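Ribosomal silencing factor RsfS (Bacillus halodurans, PDB 2O5A) probably silences translation by binding ribosomal protein uL14 on the large subunit and preventing the 30S and 50S subunits from joining. Local coordinates at residues A[46-51]-A[73-78]. Residues are numbered along the deposited sequence; the frame is centred on the assembly and turned at random.
Sequences KQVQAI and EQARWV
Val48 and Ala75 are the pair whose CA atoms lie nearest across the contact, 5.8 Å apart, where the first turns of helix 45-61 meet the loop leading into strand 77-81. The apolar part of the contact centres on Val48. Its CG1, anti to the backbone N (chi1 171°), reaches the place where the loop runs into the strand: it lies 3.8 Å from CG2 of Val78, the two side chains passing alongside each other, pointing opposite ways, and 4.2 Å from CB of Ala75. The same methyl also rests against the main chain of the loop, with CG1 of Val48 3.8 Å from the carbonyl O of Ala75. Val89 and His91 of the adjoining strand 85-91 border Val48 as well, which leaves it buried between helix and sheet.

The next residue, Gln49, lays its aliphatic stem over the methyl of Ala75, CG to CB 3.7 Å. Beyond CG the chain runs extended, carrying its amide past Ala75 to the backbone of Glu73.

Ala75 has a left-handed backbone conformation (phi 55°, psi 41°), in a turn that directs its CB to the helix, while the bonds from CA to CB of Gln74 and Arg76 lead away from it. Even so, Arg76 donates a hydrogen bond from NH1 to OE1 of Glu45 at the helix start, and a manganese ion lies about 6 Å from the side chain of Ala75. The whole is helix-on-sheet packing in the alpha/beta fold of the Iojap/RsfS family, with helix 45-61 packed on strands 77-81 and 85-91 of the mixed sheet.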
ATOM      1  N   LYS A  46     -19.707  -9.856  -3.783  1.00 20.20           N
ATOM      2  CA  LYS A  46     -19.875 -11.232  -4.246  1.00 20.45           C
ATOM      3  C   LYS A  46     -18.926 -11.495  -5.408  1.00 21.41           C
ATOM      4  O   LYS A  46     -18.382 -12.591  -5.541  1.00 22.02           O
ATOM      5  CB  LYS A  46     -21.311 -11.482  -4.714  1.00 21.86           C
ATOM      6  CG  LYS A  46     -21.513 -12.869  -5.319  1.00 26.60           C
ATOM      7  CD  LYS A  46     -22.851 -12.989  -6.021  1.00 30.16           C
ATOM      8  CE  LYS A  46     -23.027 -14.368  -6.635  1.00 32.49           C
ATOM      9  NZ  LYS A  46     -24.312 -14.486  -7.376  1.00 35.68           N
ATOM     10  N   GLN A  47     -18.733 -10.487  -6.255  1.00 21.56           N
ATOM     11  CA  GLN A  47     -17.847 -10.638  -7.403  1.00 20.62           C
ATOM     12  C   GLN A  47     -16.394 -10.639  -6.950  1.00 20.87           C
ATOM     13  O   GLN A  47     -15.563 -11.338  -7.521  1.00 19.37           O
ATOM     14  CB  GLN A  47     -18.054  -9.504  -8.408  1.00 20.15           C
ATOM     15  CG  GLN A  47     -17.590  -9.859  -9.816  1.00 22.30           C
ATOM     16  CD  GLN A  47     -17.186  -8.647 -10.629  1.00 23.45           C
ATOM     17  OE1 GLN A  47     -17.608  -7.527 -10.348  1.00 25.61           O
ATOM     18  NE2 GLN A  47     -16.374  -8.869 -11.654  1.00 22.08           N
ATOM     19  N   VAL A  48     -16.094  -9.845  -5.928  1.00 20.71           N
ATOM     20  CA  VAL A  48     -14.736  -9.768  -5.403  1.00 19.67           C
ATOM     21  C   VAL A  48     -14.322 -11.114  -4.816  1.00 22.14           C
ATOM     22  O   VAL A  48     -13.192 -11.562  -5.008  1.00 22.26           O
ATOM     23  CB  VAL A  48     -14.620  -8.684  -4.312  1.00 20.16           C
ATOM     24  CG1 VAL A  48     -13.269  -8.781  -3.622  1.00 20.34           C
ATOM     25  CG2 VAL A  48     -14.798  -7.308  -4.934  1.00 17.91           C
ATOM     26  N   GLN A  49     -15.246 -11.754  -4.105  1.00 23.27           N
ATOM     27  CA  GLN A  49     -14.972 -13.051  -3.503  1.00 22.13           C
ATOM     28  C   GLN A  49     -14.899 -14.145  -4.561  1.00 23.00           C
ATOM     29  O   GLN A  49     -14.161 -15.116  -4.406  1.00 23.41           O
ATOM     30  CB  GLN A  49     -16.042 -13.392  -2.462  1.00 21.30           C
ATOM     31  CG  GLN A  49     -15.842 -12.676  -1.135  1.00 25.47           C
ATOM     32  CD  GLN A  49     -16.966 -12.924  -0.149  1.00 25.65           C
ATOM     33  OE1 GLN A  49     -16.854 -12.588   1.030  1.00 29.30           O
ATOM     34  NE2 GLN A  49     -18.060 -13.507  -0.626  1.00 25.37           N
ATOM     35  N   ALA A  50     -15.665 -13.987  -5.636  1.00 22.22           N
ATOM     36  CA  ALA A  50     -15.658 -14.970  -6.712  1.00 22.70           C
ATOM     37  C   ALA A  50     -14.264 -14.998  -7.332  1.00 23.55           C
ATOM     38  O   ALA A  50     -13.706 -16.061  -7.601  1.00 21.97           O
ATOM     39  CB  ALA A  50     -16.693 -14.598  -7.765  1.00 20.31           C
ATOM     40  N   ILE A  51     -13.705 -13.811  -7.541  1.00 23.82           N
ATOM     41  CA  ILE A  51     -12.378 -13.668  -8.120  1.00 23.45           C
ATOM     42  C   ILE A  51     -11.341 -14.280  -7.193  1.00 21.83           C
ATOM     43  O   ILE A  51     -10.541 -15.123  -7.602  1.00 20.93           O
ATOM     44  CB  ILE A  51     -12.028 -12.188  -8.314  1.00 26.43           C
ATOM     45  CG1 ILE A  51     -13.066 -11.548  -9.240  1.00 27.77           C
ATOM     46  CG2 ILE A  51     -10.590 -12.050  -8.796  1.00 23.65           C
ATOM     47  CD1 ILE A  51     -12.899 -10.086  -9.512  1.00 27.77           C
ATOM     48  N   GLU A  73     -13.607 -12.316   3.731  1.00 36.30           N
ATOM     49  CA  GLU A  73     -14.958 -12.151   4.264  1.00 37.92           C
ATOM     50  C   GLU A  73     -15.539 -10.782   3.937  1.00 35.98           C
ATOM     51  O   GLU A  73     -16.633 -10.681   3.380  1.00 36.67           O
ATOM     52  CB  GLU A  73     -14.978 -12.349   5.784  1.00 43.20           C
ATOM     53  CG  GLU A  73     -15.513 -13.696   6.244  1.00 53.22           C
ATOM     54  CD  GLU A  73     -15.793 -13.723   7.735  1.00 59.01           C
ATOM     55  OE1 GLU A  73     -16.660 -12.949   8.190  1.00 61.61           O
ATOM     56  OE2 GLU A  73     -15.150 -14.515   8.452  1.00 62.81           O
ATOM     57  N   GLN A  74     -14.806  -9.732   4.288  1.00 35.94           N
ATOM     58  CA  GLN A  74     -15.253  -8.367   4.043  1.00 32.44           C
ATOM     59  C   GLN A  74     -15.392  -8.055   2.555  1.00 29.43           C
ATOM     60  O   GLN A  74     -16.244  -7.262   2.154  1.00 29.92           O
ATOM     61  CB  GLN A  74     -14.290  -7.379   4.705  1.00 32.84           C
ATOM     62  CG  GLN A  74     -14.957  -6.509   5.755  1.00 37.83           C
ATOM     63  CD  GLN A  74     -15.887  -7.303   6.655  1.00 38.92           C
ATOM     64  OE1 GLN A  74     -15.442  -8.087   7.494  1.00 39.42           O
ATOM     65  NE2 GLN A  74     -17.189  -7.105   6.480  1.00 39.70           N
ATOM     66  N   ALA A  75     -14.549  -8.686   1.744  1.00 26.87           N
ATOM     67  CA  ALA A  75     -14.575  -8.505   0.295  1.00 23.50           C
ATOM     68  C   ALA A  75     -14.466  -7.049  -0.151  1.00 21.45           C
ATOM     69  O   ALA A  75     -15.150  -6.627  -1.084  1.00 21.52           O
ATOM     70  CB  ALA A  75     -15.844  -9.128  -0.277  1.00 21.33           C
ATOM     71  N   ARG A  76     -13.609  -6.283   0.513  1.00 19.91           N
ATOM     72  CA  ARG A  76     -13.402  -4.882   0.158  1.00 19.74           C
ATOM     73  C   ARG A  76     -12.007  -4.780  -0.439  1.00 17.85           C
ATOM     74  O   ARG A  76     -11.770  -4.039  -1.394  1.00 17.77           O
ATOM     75  CB  ARG A  76     -13.509  -3.990   1.396  1.00 19.29           C
ATOM     76  CG  ARG A  76     -14.847  -4.072   2.114  1.00 19.07           C
ATOM     77  CD  ARG A  76     -16.010  -3.674   1.212  1.00 20.71           C
ATOM     78  NE  ARG A  76     -15.920  -2.287   0.759  1.00 23.05           N
ATOM     79  CZ  ARG A  76     -16.895  -1.647   0.121  1.00 23.78           C
ATOM     80  NH1 ARG A  76     -18.036  -2.270  -0.139  1.00 24.06           N
ATOM     81  NH2 ARG A  76     -16.730  -0.387  -0.255  1.00 23.58           N
ATOM     82  N   TRP A  77     -11.091  -5.543   0.143  1.00 17.14           N
ATOM     83  CA  TRP A  77      -9.708  -5.585  -0.301  1.00 15.60           C
ATOM     84  C   TRP A  77      -9.129  -6.943   0.076  1.00 12.37           C
ATOM     85  O   TRP A  77      -8.642  -7.134   1.190  1.00 11.31           O
ATOM     86  CB  TRP A  77      -8.898  -4.475   0.362  1.00 17.23           C
ATOM     87  CG  TRP A  77      -7.457  -4.445  -0.048  1.00 18.88           C
ATOM     88  CD1 TRP A  77      -6.819  -5.305  -0.898  1.00 22.11           C
ATOM     89  CD2 TRP A  77      -6.464  -3.518   0.400  1.00 18.76           C
ATOM     90  NE1 TRP A  77      -5.494  -4.969  -1.008  1.00 20.44           N
ATOM     91  CE2 TRP A  77      -5.249  -3.875  -0.220  1.00 20.57           C
ATOM     92  CE3 TRP A  77      -6.489  -2.418   1.266  1.00 21.24           C
ATOM     93  CZ2 TRP A  77      -4.068  -3.170  -0.003  1.00 21.75           C
ATOM     94  CZ3 TRP A  77      -5.314  -1.719   1.480  1.00 21.00           C
ATOM     95  CH2 TRP A  77      -4.121  -2.100   0.852  1.00 20.89           C
ATOM     96  N   VAL A  78      -9.192  -7.879  -0.861  1.00  9.86           N
ATOM     97  CA  VAL A  78      -8.679  -9.222  -0.636  1.00 11.89           C
ATOM     98  C   VAL A  78      -7.257  -9.343  -1.166  1.00 13.38           C
ATOM     99  O   VAL A  78      -6.987  -9.022  -2.325  1.00 12.73           O
ATOM    100  CB  VAL A  78      -9.558 -10.277  -1.335  1.00  6.57           C
ATOM    101  CG1 VAL A  78      -9.070 -11.673  -0.994  1.00  6.69           C
ATOM    102  CG2 VAL A  78     -11.005 -10.104  -0.917  1.00  7.44           C
TER